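Local structure of probable M18 family aminopeptidase 1 (2GLF) at residues G85-P96 and K268-E279; L317-D326 and T402-S412. The protein probably acts as a metal-dependent aminopeptidase of the M18 family, releasing amino acids from the N-terminal ends of peptides. All blocks are in the same frame, centred on the assembly; numbering follows the deposited sequence.

Contact 1 (G85-P96 and K268-E279). With MN (manganese (II) ion), chain E; MN (manganese (II) ion), chain F.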
loop_
_atom_site.group_PDB
_atom_site.type_symbol
_atom_site.label_atom_id
_atom_site.label_comp_id
_atom_site.label_asym_id
_atom_site.label_seq_id
_atom_site.Cartn_x
_atom_site.Cartn_y
_atom_site.Cartn_z
ATOM N N GLY A 85 -4.198 -63.217 -2.807
ATOM C CA GLY A 85 -3.733 -61.880 -2.480
ATOM C C GLY A 85 -2.575 -61.933 -1.506
ATOM O O GLY A 85 -2.179 -63.012 -1.061
ATOM N N LEU A 86 -2.014 -60.779 -1.175
ATOM C CA LEU A 86 -0.913 -60.746 -0.224
ATOM C C LEU A 86 -0.976 -59.510 0.651
ATOM O O LEU A 86 -1.724 -58.575 0.365
ATOM C CB LEU A 86 0.447 -60.836 -0.940
ATOM C CG LEU A 86 0.845 -59.987 -2.152
ATOM C CD1 LEU A 86 2.235 -60.429 -2.618
ATOM C CD2 LEU A 86 -0.156 -60.161 -3.289
ATOM N N ASN A 87 -0.218 -59.531 1.740
ATOM C CA ASN A 87 -0.164 -58.408 2.662
ATOM C C ASN A 87 1.123 -57.640 2.408
ATOM O O ASN A 87 2.204 -58.049 2.831
ATOM C CB ASN A 87 -0.206 -58.900 4.108
ATOM C CG ASN A 87 -1.615 -59.206 4.577
ATOM O OD1 ASN A 87 -2.571 -59.163 3.792
ATOM N ND2 ASN A 87 -1.755 -59.514 5.865
ATOM N N LEU A 88 1.000 -56.527 1.695
ATOM C CA LEU A 88 2.150 -55.703 1.371
ATOM C C LEU A 88 2.176 -54.411 2.160
ATOM O O LEU A 88 1.147 -53.780 2.384
ATOM C CB LEU A 88 2.137 -55.325 -0.104
ATOM C CG LEU A 88 2.210 -56.411 -1.159
ATOM C CD1 LEU A 88 2.105 -55.741 -2.525
ATOM C CD2 LEU A 88 3.509 -57.190 -1.021
ATOM N N VAL A 89 3.366 -54.028 2.585
ATOM C CA VAL A 89 3.552 -52.769 3.275
ATOM C C VAL A 89 4.549 -52.093 2.330
ATOM O O VAL A 89 5.558 -52.698 1.948
ATOM C CB VAL A 89 4.140 -52.985 4.686
ATOM C CG1 VAL A 89 5.371 -53.849 4.599
ATOM C CG2 VAL A 89 4.468 -51.655 5.329
ATOM N N VAL A 90 4.252 -50.869 1.906
ATOM C CA VAL A 90 5.135 -50.169 0.977
ATOM C C VAL A 90 5.649 -48.849 1.511
ATOM O O VAL A 90 4.958 -48.163 2.267
ATOM C CB VAL A 90 4.425 -49.898 -0.359
ATOM C CG1 VAL A 90 3.996 -51.204 -0.978
ATOM C CG2 VAL A 90 3.221 -48.994 -0.137
ATOM N N ALA A 91 6.865 -48.499 1.105
ATOM C CA ALA A 91 7.490 -47.251 1.524
ATOM C C ALA A 91 8.421 -46.717 0.438
ATOM O O ALA A 91 8.620 -47.359 -0.595
ATOM C CB ALA A 91 8.262 -47.466 2.812
ATOM N N HIS A 92 8.974 -45.529 0.662
ATOM C CA HIS A 92 9.896 -44.934 -0.296
ATOM C C HIS A 92 11.254 -44.721 0.364
ATOM O O HIS A 92 11.342 -44.451 1.561
ATOM C CB HIS A 92 9.329 -43.621 -0.865
ATOM C CG HIS A 92 9.269 -42.483 0.111
ATOM N ND1 HIS A 92 10.305 -41.584 0.271
ATOM C CD2 HIS A 92 8.266 -42.047 0.912
ATOM C CE1 HIS A 92 9.939 -40.642 1.124
ATOM N NE2 HIS A 92 8.707 -40.899 1.528
ATOM N N ILE A 93 12.315 -44.872 -0.417
ATOM C CA ILE A 93 13.648 -44.727 0.124
ATOM C C ILE A 93 14.391 -43.500 -0.382
ATOM O O ILE A 93 15.584 -43.347 -0.123
ATOM C CB ILE A 93 14.488 -46.001 -0.131
ATOM C CG1 ILE A 93 14.460 -46.371 -1.611
ATOM C CG2 ILE A 93 13.944 -47.151 0.697
ATOM C CD1 ILE A 93 15.275 -47.597 -1.935
ATOM N N ASP A 94 13.699 -42.622 -1.097
ATOM C CA ASP A 94 14.341 -41.397 -1.560
ATOM C C ASP A 94 14.024 -40.323 -0.512
ATOM O O ASP A 94 12.979 -40.382 0.141
ATOM C CB ASP A 94 13.801 -40.972 -2.926
ATOM C CG ASP A 94 12.322 -40.657 -2.898
ATOM O OD1 ASP A 94 11.932 -39.602 -3.444
ATOM O OD2 ASP A 94 11.550 -41.466 -2.333
ATOM N N SER A 95 14.923 -39.358 -0.338
ATOM C CA SER A 95 14.717 -38.291 0.640
ATOM C C SER A 95 15.167 -36.942 0.109
ATOM O O SER A 95 16.071 -36.869 -0.722
ATOM C CB SER A 95 15.497 -38.581 1.921
ATOM O OG SER A 95 14.925 -39.652 2.637
ATOM N N PRO A 96 14.534 -35.850 0.572
ATOM C CA PRO A 96 14.967 -34.544 0.073
ATOM C C PRO A 96 16.493 -34.443 0.178
ATOM O O PRO A 96 17.101 -34.912 1.148
ATOM C CB PRO A 96 14.221 -33.578 0.987
ATOM C CG PRO A 96 12.897 -34.279 1.162
ATOM C CD PRO A 96 13.329 -35.719 1.417
ATOM N N LYS A 268 -0.551 -65.879 4.822
ATOM C CA LYS A 268 -0.893 -65.483 3.465
ATOM C C LYS A 268 0.386 -64.845 2.909
ATOM O O LYS A 268 1.160 -64.265 3.665
ATOM C CB LYS A 268 -2.030 -64.462 3.555
ATOM C CG LYS A 268 -2.436 -63.762 2.280
ATOM C CD LYS A 268 -3.490 -62.705 2.604
ATOM C CE LYS A 268 -4.022 -62.033 1.354
ATOM N NZ LYS A 268 -5.041 -60.984 1.654
ATOM N N SER A 269 0.636 -64.962 1.613
ATOM C CA SER A 269 1.842 -64.359 1.054
ATOM C C SER A 269 1.981 -62.921 1.545
ATOM O O SER A 269 0.988 -62.206 1.682
ATOM C CB SER A 269 1.791 -64.346 -0.479
ATOM O OG SER A 269 1.969 -65.639 -1.033
ATOM N N ILE A 270 3.210 -62.496 1.815
ATOM C CA ILE A 270 3.452 -61.130 2.263
ATOM C C ILE A 270 4.616 -60.536 1.481
ATOM O O ILE A 270 5.293 -61.237 0.734
ATOM C CB ILE A 270 3.800 -61.068 3.755
ATOM C CG1 ILE A 270 5.121 -61.798 4.012
ATOM C CG2 ILE A 270 2.667 -61.655 4.569
ATOM C CD1 ILE A 270 5.698 -61.588 5.402
ATOM N N GLY A 271 4.853 -59.244 1.656
ATOM C CA GLY A 271 5.947 -58.613 0.946
ATOM C C GLY A 271 6.081 -57.131 1.228
ATOM O O GLY A 271 5.174 -56.512 1.794
ATOM N N VAL A 272 7.219 -56.568 0.832
ATOM C CA VAL A 272 7.497 -55.150 1.022
ATOM C C VAL A 272 8.129 -54.568 -0.239
ATOM O O VAL A 272 9.049 -55.151 -0.803
ATOM C CB VAL A 272 8.474 -54.910 2.194
ATOM C CG1 VAL A 272 8.672 -53.428 2.382
ATOM C CG2 VAL A 272 7.939 -55.527 3.479
ATOM N N ILE A 273 7.635 -53.421 -0.686
ATOM C CA ILE A 273 8.191 -52.777 -1.870
ATOM C C ILE A 273 8.759 -51.409 -1.492
ATOM O O ILE A 273 8.141 -50.643 -0.754
ATOM C CB ILE A 273 7.129 -52.621 -2.948
ATOM C CG1 ILE A 273 6.506 -53.983 -3.225
ATOM C CG2 ILE A 273 7.748 -52.093 -4.229
ATOM C CD1 ILE A 273 5.244 -53.894 -4.032
ATOM N N PHE A 274 9.949 -51.117 -2.001
ATOM C CA PHE A 274 10.630 -49.869 -1.704
ATOM C C PHE A 274 10.789 -49.022 -2.955
ATOM O O PHE A 274 11.514 -49.404 -3.875
ATOM C CB PHE A 274 11.996 -50.187 -1.112
ATOM C CG PHE A 274 11.932 -50.950 0.180
ATOM C CD1 PHE A 274 12.762 -52.033 0.400
ATOM C CD2 PHE A 274 11.074 -50.555 1.196
ATOM C CE1 PHE A 274 12.740 -52.710 1.619
ATOM C CE2 PHE A 274 11.050 -51.226 2.412
ATOM C CZ PHE A 274 11.885 -52.305 2.623
ATOM N N PHE A 275 10.123 -47.869 -2.993
ATOM C CA PHE A 275 10.204 -47.003 -4.165
ATOM C C PHE A 275 11.113 -45.799 -4.023
ATOM O O PHE A 275 11.496 -45.408 -2.927
ATOM C CB PHE A 275 8.814 -46.520 -4.569
ATOM C CG PHE A 275 7.874 -47.628 -4.940
ATOM C CD1 PHE A 275 7.034 -48.194 -3.985
ATOM C CD2 PHE A 275 7.823 -48.105 -6.248
ATOM C CE1 PHE A 275 6.153 -49.217 -4.329
ATOM C CE2 PHE A 275 6.945 -49.130 -6.605
ATOM C CZ PHE A 275 6.106 -49.687 -5.646
ATOM N N ASP A 276 11.441 -45.221 -5.170
ATOM C CA ASP A 276 12.300 -44.047 -5.281
ATOM C C ASP A 276 11.430 -42.992 -5.985
ATOM O O ASP A 276 10.387 -43.329 -6.542
ATOM C CB ASP A 276 13.551 -44.457 -6.100
ATOM C CG ASP A 276 14.235 -43.297 -6.834
ATOM O OD1 ASP A 276 14.324 -43.379 -8.084
ATOM O OD2 ASP A 276 14.710 -42.328 -6.194
ATOM N N LYS A 277 11.816 -41.722 -5.920
ATOM C CA LYS A 277 11.055 -40.663 -6.586
ATOM C C LYS A 277 9.732 -40.228 -5.943
ATOM O O LYS A 277 9.014 -39.423 -6.524
ATOM C CB LYS A 277 10.778 -41.050 -8.048
ATOM C CG LYS A 277 11.825 -40.594 -9.059
ATOM C CD LYS A 277 13.217 -41.035 -8.659
ATOM C CE LYS A 277 14.253 -40.760 -9.742
ATOM N NZ LYS A 277 14.490 -39.309 -9.960
ATOM N N GLU A 278 9.391 -40.735 -4.763
ATOM C CA GLU A 278 8.130 -40.321 -4.147
ATOM C C GLU A 278 8.165 -38.836 -3.799
ATOM O O GLU A 278 7.181 -38.126 -4.009
ATOM C CB GLU A 278 7.846 -41.124 -2.878
ATOM C CG GLU A 278 7.921 -40.303 -1.597
ATOM C CD GLU A 278 6.670 -39.507 -1.305
ATOM O OE1 GLU A 278 6.695 -38.691 -0.353
ATOM O OE2 GLU A 278 5.662 -39.702 -2.016
ATOM N N GLU A 279 9.297 -38.383 -3.259
ATOM C CA GLU A 279 9.472 -36.989 -2.865
ATOM C C GLU A 279 9.306 -35.985 -4.006
ATOM O O GLU A 279 9.387 -34.783 -3.775
ATOM C CB GLU A 279 10.848 -36.778 -2.220
ATOM C CG GLU A 279 11.050 -37.415 -0.842
ATOM C CD GLU A 279 10.153 -36.835 0.241
ATOM O OE1 GLU A 279 9.458 -35.836 -0.007
ATOM O OE2 GLU A 279 10.146 -37.381 1.355
HETATM MN MN MN E . 7.360 -39.565 3.066
HETATM MN MN MN F . 8.604 -36.535 2.393
HETATM O O HOH W 1 6.388 -38.480 4.924
#

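Contact 2 (L317-D326 and T402-S412). With MN (manganese (II) ion), chain E.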
loop_
_atom_site.group_PDB
_atom_site.type_symbol
_atom_site.label_atom_id
_atom_site.label_comp_id
_atom_site.label_asym_id
_atom_site.label_seq_id
_atom_site.Cartn_x
_atom_site.Cartn_y
_atom_site.Cartn_z
ATOM N N LEU A 317 -4.817 -58.445 -7.172
ATOM C CA LEU A 317 -4.955 -57.083 -6.655
ATOM C C LEU A 317 -6.286 -56.880 -5.934
ATOM O O LEU A 317 -6.366 -56.088 -4.999
ATOM C CB LEU A 317 -4.830 -56.066 -7.788
ATOM C CG LEU A 317 -3.476 -56.011 -8.499
ATOM C CD1 LEU A 317 -3.641 -55.338 -9.864
ATOM C CD2 LEU A 317 -2.464 -55.279 -7.626
ATOM N N GLU A 318 -7.322 -57.590 -6.381
ATOM C CA GLU A 318 -8.659 -57.519 -5.782
ATOM C C GLU A 318 -8.545 -57.810 -4.283
ATOM O O GLU A 318 -9.164 -57.151 -3.446
ATOM C CB GLU A 318 -9.567 -58.553 -6.442
ATOM C CG GLU A 318 -10.901 -58.008 -6.890
ATOM C CD GLU A 318 -11.694 -57.425 -5.751
ATOM O OE1 GLU A 318 -11.231 -56.429 -5.155
ATOM O OE2 GLU A 318 -12.780 -57.970 -5.452
ATOM N N ASN A 319 -7.766 -58.835 -3.962
ATOM C CA ASN A 319 -7.499 -59.195 -2.581
ATOM C C ASN A 319 -6.186 -58.455 -2.376
ATOM O O ASN A 319 -5.794 -57.668 -3.240
ATOM C CB ASN A 319 -7.302 -60.703 -2.448
ATOM C CG ASN A 319 -8.463 -61.495 -3.033
ATOM O OD1 ASN A 319 -9.624 -61.273 -2.681
ATOM N ND2 ASN A 319 -8.154 -62.422 -3.929
ATOM N N THR A 320 -5.493 -58.693 -1.273
ATOM C CA THR A 320 -4.231 -57.988 -1.025
ATOM C C THR A 320 -4.469 -56.678 -0.293
ATOM O O THR A 320 -4.997 -55.719 -0.846
ATOM C CB THR A 320 -3.452 -57.644 -2.336
ATOM O OG1 THR A 320 -3.043 -58.851 -2.992
ATOM C CG2 THR A 320 -2.224 -56.789 -2.020
ATOM N N SER A 321 -4.071 -56.654 0.967
ATOM C CA SER A 321 -4.217 -55.471 1.781
ATOM C C SER A 321 -2.894 -54.732 1.688
ATOM O O SER A 321 -1.828 -55.335 1.835
ATOM C CB SER A 321 -4.502 -55.876 3.221
ATOM O OG SER A 321 -5.559 -56.818 3.262
ATOM N N VAL A 322 -2.956 -53.434 1.416
ATOM C CA VAL A 322 -1.742 -52.638 1.310
ATOM C C VAL A 322 -1.658 -51.623 2.440
ATOM O O VAL A 322 -2.606 -50.892 2.716
ATOM C CB VAL A 322 -1.664 -51.888 -0.051
ATOM C CG1 VAL A 322 -0.430 -51.006 -0.094
ATOM C CG2 VAL A 322 -1.626 -52.883 -1.197
ATOM N N ILE A 323 -0.518 -51.616 3.113
ATOM C CA ILE A 323 -0.267 -50.677 4.191
ATOM C C ILE A 323 0.739 -49.693 3.616
ATOM O O ILE A 323 1.860 -50.072 3.264
ATOM C CB ILE A 323 0.380 -51.347 5.417
ATOM C CG1 ILE A 323 -0.503 -52.485 5.929
ATOM C CG2 ILE A 323 0.628 -50.295 6.507
ATOM C CD1 ILE A 323 -1.809 -52.034 6.477
ATOM N N SER A 324 0.321 -48.440 3.490
ATOM C CA SER A 324 1.180 -47.380 2.981
ATOM C C SER A 324 2.053 -46.918 4.149
ATOM O O SER A 324 1.598 -46.171 5.014
ATOM C CB SER A 324 0.318 -46.225 2.473
ATOM O OG SER A 324 1.116 -45.171 1.973
ATOM N N GLY A 325 3.302 -47.370 4.177
ATOM C CA GLY A 325 4.188 -46.996 5.265
ATOM C C GLY A 325 4.932 -45.683 5.091
ATOM O O GLY A 325 5.980 -45.639 4.445
ATOM N N ASP A 326 4.390 -44.611 5.665
ATOM C CA ASP A 326 5.015 -43.296 5.592
ATOM C C ASP A 326 4.777 -42.559 6.912
ATOM O O ASP A 326 3.859 -42.888 7.659
ATOM C CB ASP A 326 4.455 -42.499 4.412
ATOM C CG ASP A 326 5.431 -41.449 3.900
ATOM O OD1 ASP A 326 5.195 -40.894 2.810
ATOM O OD2 ASP A 326 6.437 -41.175 4.582
ATOM N N THR A 402 0.410 -39.241 -0.230
ATOM C CA THR A 402 1.419 -40.293 -0.167
ATOM C C THR A 402 1.224 -41.213 -1.362
ATOM O O THR A 402 0.354 -40.971 -2.199
ATOM C CB THR A 402 1.297 -41.128 1.113
ATOM O OG1 THR A 402 -0.012 -41.700 1.175
ATOM C CG2 THR A 402 1.528 -40.266 2.342
ATOM N N ILE A 403 2.022 -42.276 -1.434
ATOM C CA ILE A 403 1.925 -43.202 -2.554
ATOM C C ILE A 403 0.742 -44.164 -2.452
ATOM O O ILE A 403 0.463 -44.919 -3.385
ATOM C CB ILE A 403 3.228 -44.012 -2.721
ATOM C CG1 ILE A 403 3.385 -45.028 -1.594
ATOM C CG2 ILE A 403 4.410 -43.066 -2.734
ATOM C CD1 ILE A 403 4.551 -45.984 -1.808
ATOM N N ALA A 404 0.041 -44.122 -1.325
ATOM C CA ALA A 404 -1.106 -44.991 -1.118
ATOM C C ALA A 404 -2.064 -44.936 -2.302
ATOM O O ALA A 404 -2.485 -45.972 -2.817
ATOM C CB ALA A 404 -1.837 -44.602 0.162
ATOM N N LYS A 405 -2.403 -43.729 -2.741
ATOM C CA LYS A 405 -3.329 -43.561 -3.860
ATOM C C LYS A 405 -3.030 -44.466 -5.070
ATOM O O LYS A 405 -3.941 -45.072 -5.643
ATOM C CB LYS A 405 -3.339 -42.098 -4.318
ATOM C CG LYS A 405 -2.040 -41.645 -4.960
ATOM C CD LYS A 405 -2.183 -40.290 -5.636
ATOM C CE LYS A 405 -2.385 -39.166 -4.633
ATOM N NZ LYS A 405 -2.403 -37.847 -5.321
ATOM N N PHE A 406 -1.757 -44.554 -5.450
ATOM C CA PHE A 406 -1.344 -45.352 -6.598
ATOM C C PHE A 406 -1.698 -46.825 -6.498
ATOM O O PHE A 406 -2.027 -47.463 -7.502
ATOM C CB PHE A 406 0.158 -45.208 -6.822
ATOM C CG PHE A 406 0.600 -43.789 -6.993
ATOM C CD1 PHE A 406 -0.047 -42.954 -7.905
ATOM C CD2 PHE A 406 1.650 -43.276 -6.230
ATOM C CE1 PHE A 406 0.340 -41.625 -8.054
ATOM C CE2 PHE A 406 2.046 -41.943 -6.372
ATOM C CZ PHE A 406 1.387 -41.115 -7.288
ATOM N N PHE A 407 -1.627 -47.372 -5.293
ATOM C CA PHE A 407 -1.946 -48.776 -5.110
ATOM C C PHE A 407 -3.450 -48.997 -5.064
ATOM O O PHE A 407 -3.953 -49.996 -5.585
ATOM C CB PHE A 407 -1.258 -49.307 -3.854
ATOM C CG PHE A 407 0.233 -49.312 -3.964
ATOM C CD1 PHE A 407 0.954 -48.134 -3.822
ATOM C CD2 PHE A 407 0.911 -50.478 -4.306
ATOM C CE1 PHE A 407 2.324 -48.111 -4.021
ATOM C CE2 PHE A 407 2.291 -50.469 -4.512
ATOM C CZ PHE A 407 2.996 -49.282 -4.370
ATOM N N ALA A 408 -4.167 -48.058 -4.454
ATOM C CA ALA A 408 -5.620 -48.152 -4.381
ATOM C C ALA A 408 -6.120 -47.988 -5.813
ATOM O O ALA A 408 -7.220 -48.417 -6.161
ATOM C CB ALA A 408 -6.171 -47.047 -3.497
ATOM N N GLU A 409 -5.278 -47.359 -6.629
ATOM C CA GLU A 409 -5.558 -47.099 -8.036
ATOM C C GLU A 409 -5.523 -48.426 -8.783
ATOM O O GLU A 409 -6.144 -48.574 -9.836
ATOM C CB GLU A 409 -4.484 -46.165 -8.608
ATOM C CG GLU A 409 -5.006 -45.024 -9.463
ATOM C CD GLU A 409 -3.897 -44.084 -9.926
ATOM O OE1 GLU A 409 -3.078 -44.493 -10.778
ATOM O OE2 GLU A 409 -3.842 -42.934 -9.432
ATOM N N ARG A 410 -4.794 -49.390 -8.224
ATOM C CA ARG A 410 -4.673 -50.705 -8.841
ATOM C C ARG A 410 -5.696 -51.729 -8.364
ATOM O O ARG A 410 -5.528 -52.929 -8.589
ATOM C CB ARG A 410 -3.268 -51.262 -8.636
ATOM C CG ARG A 410 -2.181 -50.385 -9.215
ATOM C CD ARG A 410 -0.889 -51.158 -9.331
ATOM N NE ARG A 410 0.270 -50.308 -9.088
ATOM C CZ ARG A 410 0.595 -49.252 -9.821
ATOM N NH1 ARG A 410 -0.154 -48.905 -10.858
ATOM N NH2 ARG A 410 1.661 -48.539 -9.500
ATOM N N GLY A 411 -6.742 -51.263 -7.690
ATOM C CA GLY A 411 -7.783 -52.171 -7.251
ATOM C C GLY A 411 -7.766 -52.720 -5.842
ATOM O O GLY A 411 -8.725 -53.386 -5.447
ATOM N N SER A 412 -6.711 -52.463 -5.075
ATOM C CA SER A 412 -6.656 -52.976 -3.706
ATOM C C SER A 412 -6.837 -51.889 -2.656
ATOM O O SER A 412 -6.585 -50.717 -2.920
ATOM C CB SER A 412 -5.336 -53.715 -3.468
ATOM O OG SER A 412 -4.231 -52.922 -3.847
HETATM MN MN MN E . 7.360 -39.565 3.066
HETATM O O HOH W 2 -11.253 -53.705 -6.903
HETATM O O HOH W 1 6.388 -38.480 4.924
#

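Contact 1 (G85-P96 and K268-E279)
Asn87 to Ile93 and Ser269 to Phe275 form a parallel ladder at the centre of the mixed sheet of this metallopeptidase, a worked case of the C-terminal ends of parallel strands used to present metal ligands. Seven backbone bonds join the strands, the first from Asn87 N to Ser269 O and the last from Ile93 N to Phe275 O; the rung from Ile273 N to Val89 O is weak. Val89 CG1 lies alongside Val272 CG2 on one face, while Leu88 CD1 meets Ile273 CD1 on the other, 3.9 Å apart.

Past the strand ends Asp94 spans the gap. Its CB meets Asp276 OD2 (3.7 Å), and with CG set between backbone N and carbonyl carbon (chi1 62°) CG lies at Lys277 N. OD1 accepts from Glu279 N through its syn lone pair (2.9 Å) and also bonds Tyr119. OD2 takes a weak bond from His92 ND1 at 2.9 Å, and ND1 makes a second weak bond to Asp94 O. An alanine here would probably leave the Glu279 amide and the Tyr119 hydroxyl without that acceptor, and His92 ND1 with only the weak bond to Asp94 O. The other ring nitrogen, His92 NE2, binds one manganese at 2.4 Å; Glu279 OE2 holds the second at 2.0 Å.

Contact 2 (L317-D326 and T402-S412)
Val322 and Phe407 give the apolar middle of a contact in which helix 404-408 packs against strand 321-325, next to the strand 414-421 that the helix leads into. Val322 CG1, anti to the backbone N (chi1 177°), reaches Phe407 CB at 4.2 Å, and the ring beyond meets Tyr293 and Phe275. The other branch, Val322 CG2, rests 3.7 Å from Ser412 OG. At the far end Leu317 brings CB and CD1 up to the carbonyl oxygen of Arg410, while Ser412 CB sits by Thr320 O at 3.3 Å.

Polar groups meet indirectly. Ser324 OG and Thr402 OG1 stand 3.7 Å apart, too far to bond each other. Each is instead hydrogen-bonded to OD2 of Asp416, and this carboxylate ties strand to helix start. Thr402 OG1 also accepts a weak capping bond from Ala404 N, and Ala404 CB packs against Ser324. By the turn from Ala408 to Gly411, a water lies within donating distance of both Glu318 OE1 and Gly411 O; Arg69 of a neighbouring subunit bonds Gly411 O as well.

Metal binding occupies the remaining end. Asp326 grips a manganese with both carboxylate oxygens, OD2 at 2.4 Å. The Asp326 and Thr402 side chains pass each other in opposite directions, with Thr402 CG2 3.7 Å from Asp326 OD1. Asp249 and His92 bind the same ion.

The direct contacts are mostly van der Waals, and the polar links run through third parties, Asp416 at one end and a water at the other.

From the N terminus, strand 87-92 comes first; the chain then makes a long excursion that includes the whole six-stranded antiparallel sheet before strand 270-275 returns beside it, and contact 1 closes that loop. Only afterwards does segment 317-326 open contact 2, and segment 402-412 closes it after a shorter excursion through strands 351-354 and 387-389. The two loops are thus in series, neither nested nor crossed. In space they adjoin: strand 87-92 has 270-275 along one side and 321-329 along the other, and Val90 O probably bonds Gly325 N. Phe275 packs on Phe407 on the face of the sheet that carries Val90, and both contacts end at one manganese, through His92 and Asp326.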